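Local coordinates for Cgl0159-like domain-containing protein (PDB 3FOK), which is of unknown function but folds as a TIM barrel, a ring of parallel strands with helices packed around it, and assembles as five subunits in the crystal, at residues Y70-R75 against P92-D97; P4-E9 against A99-L104; E182-N187 against L241-E246. All blocks are in the same frame, centred on the assembly; numbering follows the deposited sequence.

Contact 1: Y70-R75 against P92-D97; sequences YELLER and PDIIDD
L72 and L73, on adjacent positions of helix 69-81, face I94 and D97, which lie almost one turn apart on helix 92-100. The two helices are successive helices of the TIM barrel; their axes come within 11.3 Å and cross at -61°, so side chains rather than backbones make the contact, and no hydrogen bond joins the segments.

The apolar part is a methyl-to-methyl touch: L72 CD1 lies 3.8 Å from I94 CD1, the two side chains crossing at about a right angle. L72 holds CG anti to its backbone N (chi1 -156°), and this carries the isobutyl group across to I94. L73 works differently. Both of its methyls come against D97 CB from the same side, L73 CD1 and L73 CD2 each 4.0 Å from D97 CB. L73 CD1 also packs 4.0 Å from D97 OD2, a van der Waals contact, whereas L73 CD2 comes only to 4.4 Å from I94 O, a loose one.

The polar part is the D97 carboxylate, whose bonds lead out of the two segments: OD1 forms a salt bridge to R18 NE, and OD2 shares a weak hydrogen bond with T237 OG1 of the second subunit.

Helix 8-20 lies over one flank of this buried contact, bringing F11 against L73 and L14 against D97, while Y278 covers L72 and strand 87-90 links the two barrel helices.

Contact 2: P4-E9 against A99-L104; sequences PIISPE and AALGLL
I6, just ahead of the N-cap of helix 8-20, packs against L101 and L103, which stand either side of the glycine in a Schellman motif closing helix 92-100. In this motif G102 takes a positive phi of 72° and turns the chain out of the helix, with its N bonded to A99 O at 2.9 Å. L101 and L103 are both thereby presented toward the N-terminal segment.

The contact is wholly apolar, and the backbones stay well apart: the nearest CA atoms, those of I6 and L101, are 8.2 Å from each other. It is the end of the isoleucine that reaches across. With chi2 at 179° the I6 chain runs straight out from CB to CD1, and this single methyl meets both leucines, I6 CD1 lying 4.1 Å from L103 CD1 and 4.2 Å from L101 CD2. L101 CD2 and L103 CD1 are themselves 4.6 Å apart, so the isoleucine tip sits over the pair. The side chains of I6 and L103 cross obliquely. I5 comes no nearer than 4.6 Å, between I5 CG2 and L103 CD2, and adds a looser fringe.

A polar tie joins the N-terminal segment to helix 69-81, where OE2 of E74 is hydrogen-bonded to I6 N. Within its own helix S7 serves as the N-cap, its OG accepting a bond from S10 N.

Three helices meet around this spot. Helix 8-20 supplies F11 beside I6 and L14 beside L101, helix 69-81 supplies A77 against I5 and L103, and L98 of helix 92-100 backs L103 from its own side.

Contact 3: E182-N187 against L241-E246; sequences EPFMSN and LLLGGE
E182 and F184 lean on L243 between two strands of the TIM barrel that are not direct neighbours: strand 219-224 runs between strand 179-189 and strand 240-243, pairing in parallel with each. The facing segments therefore share no backbone hydrogen bond, and even the nearest CA atoms, of E182 and L243, are 9.0 Å apart. Side chains alone cover the gap.

The contact of E182 with L243 is van der Waals packing along the glutamate. E182 CG is anti to the backbone N (chi1 -167°) and the chain stays extended beyond it, crossing the leucine at about a right angle. L243 CD2 lies against the outer half of the side chain, 3.7 Å from E182 CD and 3.6 Å from E182 OE2. The other carboxylate oxygen, OE1, makes salt bridges to K222 and K146, one on each of the strands flanking strand 179-189; these, rather than the leucine, hold the charged end.

The purely apolar component comes from F184, two residues along the same strand. P224 on the intervening strand touches both F184 and L243.

L243 has its CG between the backbone N and the carbonyl carbon, with chi1 at 60°, and the same methyl that meets the glutamate approaches the phenylalanine ring obliquely, L243 CD2 being 4.3 Å from F184 CZ.

How the contacts relate
From the N terminus, contact 2 opens first: residues 4-9 lead into helix 8-20, and the chain runs through helix 23-30 and the first two barrel strands before 99-104 closes an 89-residue loop. Contact 1 falls wholly within that loop and closes a much shorter one of 16 residues, between successive barrel helices. The two contacts touch and share helix 92-100, with centres 9 Å apart, so the N-terminal segment is tied to the same pair of helices. Contact 3 follows in series, closing a 53-residue loop across the strand wall on the opposite side of the chain's centre. Its nearest atoms are about 12 Å from contact 1 and about 16 Å from contact 2.

Contact 1: Y70-R75 against P92-D97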
loop_
_atom_site.group_PDB
_atom_site.type_symbol
_atom_site.label_atom_id
_atom_site.label_comp_id
_atom_site.label_asym_id
_atom_site.label_seq_id
_atom_site.Cartn_x
_atom_site.Cartn_y
_atom_site.Cartn_z
ATOM N N TYR A 70 1.276 -6.577 -37.499
ATOM C CA TYR A 70 0.486 -6.355 -38.705
ATOM C C TYR A 70 -0.171 -7.646 -39.179
ATOM O O TYR A 70 -1.322 -7.638 -39.611
ATOM C CB TYR A 70 1.359 -5.760 -39.804
ATOM C CG TYR A 70 1.743 -4.326 -39.527
ATOM C CD1 TYR A 70 0.871 -3.280 -39.830
ATOM C CD2 TYR A 70 2.958 -4.016 -38.914
ATOM C CE1 TYR A 70 1.205 -1.958 -39.528
ATOM C CE2 TYR A 70 3.295 -2.707 -38.607
ATOM C CZ TYR A 70 2.418 -1.684 -38.914
ATOM O OH TYR A 70 2.753 -0.388 -38.602
ATOM N N GLU A 71 0.551 -8.759 -39.089
ATOM C CA GLU A 71 -0.016 -10.038 -39.501
ATOM C C GLU A 71 -1.036 -10.487 -38.467
ATOM O O GLU A 71 -2.042 -11.100 -38.807
ATOM C CB GLU A 71 1.064 -11.113 -39.630
ATOM C CG GLU A 71 2.203 -10.768 -40.559
ATOM C CD GLU A 71 3.045 -11.982 -40.909
ATOM O OE1 GLU A 71 3.131 -12.908 -40.071
ATOM O OE2 GLU A 71 3.630 -12.003 -42.014
ATOM N N LEU A 72 -0.769 -10.182 -37.202
ATOM C CA LEU A 72 -1.682 -10.555 -36.131
ATOM C C LEU A 72 -3.024 -9.895 -36.416
ATOM O O LEU A 72 -4.069 -10.536 -36.347
ATOM C CB LEU A 72 -1.155 -10.076 -34.776
ATOM C CG LEU A 72 -1.631 -10.808 -33.513
ATOM C CD1 LEU A 72 -1.349 -9.934 -32.301
ATOM C CD2 LEU A 72 -3.117 -11.118 -33.590
ATOM N N LEU A 73 -2.985 -8.608 -36.751
ATOM C CA LEU A 73 -4.199 -7.865 -37.053
ATOM C C LEU A 73 -4.911 -8.427 -38.282
ATOM O O LEU A 73 -6.138 -8.513 -38.302
ATOM C CB LEU A 73 -3.875 -6.378 -37.250
ATOM C CG LEU A 73 -3.448 -5.617 -35.984
ATOM C CD1 LEU A 73 -3.025 -4.198 -36.340
ATOM C CD2 LEU A 73 -4.597 -5.596 -34.991
ATOM N N GLU A 74 -4.146 -8.814 -39.300
ATOM C CA GLU A 74 -4.734 -9.377 -40.514
ATOM C C GLU A 74 -5.455 -10.675 -40.178
ATOM O O GLU A 74 -6.613 -10.876 -40.547
ATOM C CB GLU A 74 -3.653 -9.666 -41.561
ATOM C CG GLU A 74 -3.812 -8.907 -42.876
ATOM C CD GLU A 74 -5.166 -9.122 -43.535
ATOM O OE1 GLU A 74 -5.506 -10.279 -43.868
ATOM O OE2 GLU A 74 -5.892 -8.125 -43.724
ATOM N N ARG A 75 -4.760 -11.560 -39.473
ATOM C CA ARG A 75 -5.331 -12.841 -39.088
ATOM C C ARG A 75 -6.589 -12.617 -38.253
ATOM O O ARG A 75 -7.541 -13.387 -38.330
ATOM C CB ARG A 75 -4.291 -13.654 -38.314
ATOM C CG ARG A 75 -2.955 -13.745 -39.047
ATOM C CD ARG A 75 -1.889 -14.447 -38.228
ATOM N NE ARG A 75 -1.914 -15.891 -38.420
ATOM C CZ ARG A 75 -1.203 -16.538 -39.337
ATOM N NH1 ARG A 75 -0.397 -15.873 -40.152
ATOM N NH2 ARG A 75 -1.304 -17.856 -39.445
ATOM N N PRO A 92 -5.806 -3.500 -24.506
ATOM C CA PRO A 92 -6.163 -2.219 -25.132
ATOM C C PRO A 92 -5.486 -1.865 -26.464
ATOM O O PRO A 92 -6.119 -1.276 -27.341
ATOM C CB PRO A 92 -5.841 -1.199 -24.041
ATOM C CG PRO A 92 -6.112 -1.966 -22.786
ATOM C CD PRO A 92 -5.473 -3.312 -23.083
ATOM N N ASP A 93 -4.209 -2.202 -26.625
ATOM C CA ASP A 93 -3.503 -1.871 -27.866
ATOM C C ASP A 93 -4.031 -2.634 -29.083
ATOM O O ASP A 93 -3.996 -2.129 -30.205
ATOM C CB ASP A 93 -2.006 -2.130 -27.708
ATOM C CG ASP A 93 -1.691 -3.598 -27.498
ATOM O OD1 ASP A 93 -2.146 -4.168 -26.479
ATOM O OD2 ASP A 93 -0.992 -4.182 -28.357
ATOM N N ILE A 94 -4.517 -3.851 -28.855
ATOM C CA ILE A 94 -5.065 -4.680 -29.925
ATOM C C ILE A 94 -6.473 -4.211 -30.286
ATOM O O ILE A 94 -6.819 -4.089 -31.462
ATOM C CB ILE A 94 -5.128 -6.177 -29.499
ATOM C CG1 ILE A 94 -3.711 -6.731 -29.311
ATOM C CG2 ILE A 94 -5.875 -6.999 -30.551
ATOM C CD1 ILE A 94 -2.926 -6.886 -30.602
ATOM N N ILE A 95 -7.281 -3.939 -29.267
ATOM C CA ILE A 95 -8.646 -3.495 -29.498
ATOM C C ILE A 95 -8.709 -2.121 -30.161
ATOM O O ILE A 95 -9.506 -1.916 -31.076
ATOM C CB ILE A 95 -9.458 -3.485 -28.186
ATOM C CG1 ILE A 95 -9.541 -4.905 -27.629
ATOM C CG2 ILE A 95 -10.852 -2.939 -28.432
ATOM C CD1 ILE A 95 -10.094 -5.929 -28.612
ATOM N N ASP A 96 -7.876 -1.184 -29.718
ATOM C CA ASP A 96 -7.888 0.143 -30.322
ATOM C C ASP A 96 -7.592 0.060 -31.821
ATOM O O ASP A 96 -8.300 0.673 -32.619
ATOM C CB ASP A 96 -6.888 1.083 -29.634
ATOM C CG ASP A 96 -7.270 1.396 -28.187
ATOM O OD1 ASP A 96 -8.481 1.414 -27.870
ATOM O OD2 ASP A 96 -6.360 1.639 -27.365
ATOM N N ASP A 97 -6.566 -0.694 -32.215
ATOM C CA ASP A 97 -6.263 -0.809 -33.638
ATOM C C ASP A 97 -7.494 -1.326 -34.376
ATOM O O ASP A 97 -8.003 -0.666 -35.280
ATOM C CB ASP A 97 -5.078 -1.744 -33.887
ATOM C CG ASP A 97 -3.756 -1.143 -33.439
ATOM O OD1 ASP A 97 -3.629 0.100 -33.457
ATOM O OD2 ASP A 97 -2.836 -1.917 -33.084
#

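Contact 2: P4-E9 against A99-L104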
loop_
_atom_site.group_PDB
_atom_site.type_symbol
_atom_site.label_atom_id
_atom_site.label_comp_id
_atom_site.label_asym_id
_atom_site.label_seq_id
_atom_site.Cartn_x
_atom_site.Cartn_y
_atom_site.Cartn_z
ATOM N N PRO A 4 -6.421 -9.699 -48.845
ATOM C CA PRO A 4 -6.330 -9.240 -47.456
ATOM C C PRO A 4 -7.506 -8.374 -47.020
ATOM O O PRO A 4 -8.051 -7.605 -47.812
ATOM C CB PRO A 4 -5.017 -8.469 -47.442
ATOM C CG PRO A 4 -4.988 -7.872 -48.814
ATOM C CD PRO A 4 -5.392 -9.050 -49.676
ATOM N N ILE A 5 -7.897 -8.506 -45.757
ATOM C CA ILE A 5 -8.998 -7.719 -45.224
ATOM C C ILE A 5 -8.514 -6.296 -44.949
ATOM O O ILE A 5 -9.284 -5.342 -45.050
ATOM C CB ILE A 5 -9.542 -8.328 -43.916
ATOM C CG1 ILE A 5 -10.066 -9.745 -44.172
ATOM C CG2 ILE A 5 -10.660 -7.451 -43.358
ATOM C CD1 ILE A 5 -11.358 -9.807 -44.974
ATOM N N ILE A 6 -7.236 -6.152 -44.609
ATOM C CA ILE A 6 -6.680 -4.830 -44.331
ATOM C C ILE A 6 -5.641 -4.426 -45.370
ATOM O O ILE A 6 -4.543 -4.977 -45.415
ATOM C CB ILE A 6 -6.016 -4.770 -42.942
ATOM C CG1 ILE A 6 -6.989 -5.266 -41.874
ATOM C CG2 ILE A 6 -5.599 -3.336 -42.635
ATOM C CD1 ILE A 6 -6.420 -5.263 -40.468
ATOM N N SER A 7 -5.997 -3.456 -46.202
ATOM C CA SER A 7 -5.098 -2.971 -47.242
ATOM C C SER A 7 -3.976 -2.148 -46.634
ATOM O O SER A 7 -4.160 -1.494 -45.608
ATOM C CB SER A 7 -5.859 -2.095 -48.236
ATOM O OG SER A 7 -6.264 -0.877 -47.628
ATOM N N PRO A 8 -2.790 -2.172 -47.259
ATOM C CA PRO A 8 -1.674 -1.392 -46.724
ATOM C C PRO A 8 -2.049 0.085 -46.589
ATOM O O PRO A 8 -1.398 0.838 -45.862
ATOM C CB PRO A 8 -0.551 -1.645 -47.737
ATOM C CG PRO A 8 -1.274 -2.085 -48.987
ATOM C CD PRO A 8 -2.379 -2.941 -48.443
ATOM N N GLU A 9 -3.112 0.488 -47.284
ATOM C CA GLU A 9 -3.582 1.865 -47.218
ATOM C C GLU A 9 -4.303 2.113 -45.898
ATOM O O GLU A 9 -4.227 3.206 -45.335
ATOM C CB GLU A 9 -4.510 2.176 -48.395
ATOM C CG GLU A 9 -3.768 2.393 -49.703
ATOM C CD GLU A 9 -4.034 1.307 -50.726
ATOM O OE1 GLU A 9 -3.958 0.115 -50.366
ATOM O OE2 GLU A 9 -4.311 1.652 -51.896
ATOM N N ALA A 99 -10.451 -1.297 -33.569
ATOM C CA ALA A 99 -11.532 -0.322 -33.502
ATOM C C ALA A 99 -11.273 0.799 -34.498
ATOM O O ALA A 99 -12.174 1.232 -35.217
ATOM C CB ALA A 99 -11.646 0.242 -32.087
ATOM N N ALA A 100 -10.029 1.264 -34.537
ATOM C CA ALA A 100 -9.638 2.336 -35.443
ATOM C C ALA A 100 -9.856 1.902 -36.890
ATOM O O ALA A 100 -10.294 2.694 -37.721
ATOM C CB ALA A 100 -8.181 2.703 -35.214
ATOM N N LEU A 101 -9.549 0.639 -37.182
ATOM C CA LEU A 101 -9.726 0.084 -38.523
ATOM C C LEU A 101 -11.204 -0.099 -38.852
ATOM O O LEU A 101 -11.555 -0.420 -39.984
ATOM C CB LEU A 101 -9.033 -1.277 -38.651
ATOM C CG LEU A 101 -7.521 -1.437 -38.840
ATOM C CD1 LEU A 101 -6.844 -0.092 -39.011
ATOM C CD2 LEU A 101 -6.957 -2.190 -37.650
ATOM N N GLY A 102 -12.059 0.086 -37.852
ATOM C CA GLY A 102 -13.490 -0.061 -38.056
ATOM C C GLY A 102 -13.979 -1.489 -38.237
ATOM O O GLY A 102 -14.964 -1.721 -38.926
ATOM N N LEU A 103 -13.311 -2.448 -37.606
ATOM C CA LEU A 103 -13.693 -3.855 -37.727
ATOM C C LEU A 103 -14.488 -4.401 -36.538
ATOM O O LEU A 103 -14.686 -5.611 -36.430
ATOM C CB LEU A 103 -12.440 -4.716 -37.904
ATOM C CG LEU A 103 -11.424 -4.261 -38.954
ATOM C CD1 LEU A 103 -10.206 -5.168 -38.902
ATOM C CD2 LEU A 103 -12.058 -4.286 -40.334
ATOM N N LEU A 104 -14.959 -3.524 -35.657
ATOM C CA LEU A 104 -15.687 -3.978 -34.476
ATOM C C LEU A 104 -17.176 -3.641 -34.380
ATOM O O LEU A 104 -17.719 -3.563 -33.278
ATOM C CB LEU A 104 -14.967 -3.481 -33.213
ATOM C CG LEU A 104 -13.763 -4.291 -32.709
ATOM C CD1 LEU A 104 -12.943 -4.826 -33.863
ATOM C CD2 LEU A 104 -12.914 -3.412 -31.803
#

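Contact 3: E182-N187 against L241-E246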
loop_
_atom_site.group_PDB
_atom_site.type_symbol
_atom_site.label_atom_id
_atom_site.label_comp_id
_atom_site.label_asym_id
_atom_site.label_seq_id
_atom_site.Cartn_x
_atom_site.Cartn_y
_atom_site.Cartn_z
ATOM N N GLU A 182 -10.278 -16.935 -15.970
ATOM C CA GLU A 182 -9.605 -18.115 -16.501
ATOM C C GLU A 182 -8.757 -18.678 -15.367
ATOM O O GLU A 182 -7.633 -18.228 -15.143
ATOM C CB GLU A 182 -8.710 -17.739 -17.685
ATOM C CG GLU A 182 -8.209 -18.933 -18.497
ATOM C CD GLU A 182 -7.285 -18.527 -19.638
ATOM O OE1 GLU A 182 -7.567 -17.509 -20.306
ATOM O OE2 GLU A 182 -6.284 -19.233 -19.877
ATOM N N PRO A 183 -9.290 -19.667 -14.630
ATOM C CA PRO A 183 -8.566 -20.273 -13.513
ATOM C C PRO A 183 -7.685 -21.451 -13.905
ATOM O O PRO A 183 -7.897 -22.094 -14.934
ATOM C CB PRO A 183 -9.688 -20.692 -12.586
ATOM C CG PRO A 183 -10.691 -21.214 -13.568
ATOM C CD PRO A 183 -10.673 -20.179 -14.683
ATOM N N PHE A 184 -6.706 -21.726 -13.053
ATOM C CA PHE A 184 -5.758 -22.815 -13.244
ATOM C C PHE A 184 -5.044 -23.064 -11.929
ATOM O O PHE A 184 -4.877 -22.151 -11.122
ATOM C CB PHE A 184 -4.666 -22.432 -14.247
ATOM C CG PHE A 184 -5.032 -22.628 -15.682
ATOM C CD1 PHE A 184 -5.259 -23.902 -16.191
ATOM C CD2 PHE A 184 -5.083 -21.539 -16.545
ATOM C CE1 PHE A 184 -5.527 -24.089 -17.546
ATOM C CE2 PHE A 184 -5.349 -21.713 -17.897
ATOM C CZ PHE A 184 -5.571 -22.993 -18.401
HETATM N N MSE A 185 -4.635 -24.307 -11.717
HETATM C CA MSE A 185 -3.839 -24.641 -10.553
HETATM C C MSE A 185 -2.499 -24.716 -11.268
HETATM O O MSE A 185 -2.412 -25.322 -12.336
HETATM C CB MSE A 185 -4.216 -26.012 -9.983
HETATM C CG MSE A 185 -5.607 -26.084 -9.355
HETATM SE SE MSE A 185 -5.865 -24.968 -7.792
HETATM C CE MSE A 185 -6.359 -23.363 -8.689
ATOM N N SER A 186 -1.469 -24.079 -10.723
ATOM C CA SER A 186 -0.167 -24.101 -11.377
ATOM C C SER A 186 0.947 -24.486 -10.419
ATOM O O SER A 186 0.850 -24.252 -9.217
ATOM C CB SER A 186 0.137 -22.732 -11.991
ATOM O OG SER A 186 -0.829 -22.380 -12.965
ATOM N N ASN A 187 2.006 -25.080 -10.956
ATOM C CA ASN A 187 3.139 -25.485 -10.139
ATOM C C ASN A 187 4.446 -25.128 -10.816
ATOM O O ASN A 187 4.506 -24.975 -12.038
ATOM C CB ASN A 187 3.135 -26.998 -9.893
ATOM C CG ASN A 187 1.840 -27.494 -9.291
ATOM O OD1 ASN A 187 0.899 -27.834 -10.008
ATOM N ND2 ASN A 187 1.783 -27.534 -7.968
ATOM N N LEU A 241 -17.060 -20.772 -20.995
ATOM C CA LEU A 241 -16.544 -20.683 -22.353
ATOM C C LEU A 241 -15.278 -21.527 -22.369
ATOM O O LEU A 241 -14.500 -21.516 -21.414
ATOM C CB LEU A 241 -16.226 -19.231 -22.717
ATOM C CG LEU A 241 -17.448 -18.318 -22.849
ATOM C CD1 LEU A 241 -17.002 -16.883 -23.043
ATOM C CD2 LEU A 241 -18.306 -18.778 -24.020
ATOM N N LEU A 242 -15.077 -22.270 -23.448
ATOM C CA LEU A 242 -13.915 -23.139 -23.557
ATOM C C LEU A 242 -12.748 -22.464 -24.264
ATOM O O LEU A 242 -12.938 -21.625 -25.144
ATOM C CB LEU A 242 -14.303 -24.418 -24.299
ATOM C CG LEU A 242 -15.581 -25.091 -23.788
ATOM C CD1 LEU A 242 -15.907 -26.290 -24.660
ATOM C CD2 LEU A 242 -15.407 -25.505 -22.337
ATOM N N LEU A 243 -11.537 -22.835 -23.865
ATOM C CA LEU A 243 -10.323 -22.286 -24.452
ATOM C C LEU A 243 -9.539 -23.396 -25.148
ATOM O O LEU A 243 -9.618 -24.558 -24.761
ATOM C CB LEU A 243 -9.468 -21.633 -23.360
ATOM C CG LEU A 243 -8.990 -22.515 -22.199
ATOM C CD1 LEU A 243 -7.731 -23.271 -22.603
ATOM C CD2 LEU A 243 -8.697 -21.647 -20.986
ATOM N N GLY A 244 -8.795 -23.029 -26.185
ATOM C CA GLY A 244 -7.997 -23.997 -26.914
ATOM C C GLY A 244 -6.535 -23.634 -26.751
ATOM O O GLY A 244 -5.998 -22.835 -27.524
ATOM N N GLY A 245 -5.892 -24.222 -25.748
ATOM C CA GLY A 245 -4.499 -23.925 -25.469
ATOM C C GLY A 245 -3.463 -24.171 -26.551
ATOM O O GLY A 245 -3.607 -23.739 -27.693
ATOM N N GLU A 246 -2.402 -24.867 -26.153
ATOM C CA GLU A 246 -1.266 -25.210 -27.006
ATOM C C GLU A 246 -1.573 -25.512 -28.474
ATOM O O GLU A 246 -1.120 -24.788 -29.366
ATOM C CB GLU A 246 -0.501 -26.387 -26.387
ATOM C CG GLU A 246 -1.366 -27.602 -26.030
ATOM C CD GLU A 246 -2.200 -27.409 -24.764
ATOM O OE1 GLU A 246 -3.035 -28.290 -24.468
ATOM O OE2 GLU A 246 -2.019 -26.386 -24.063
#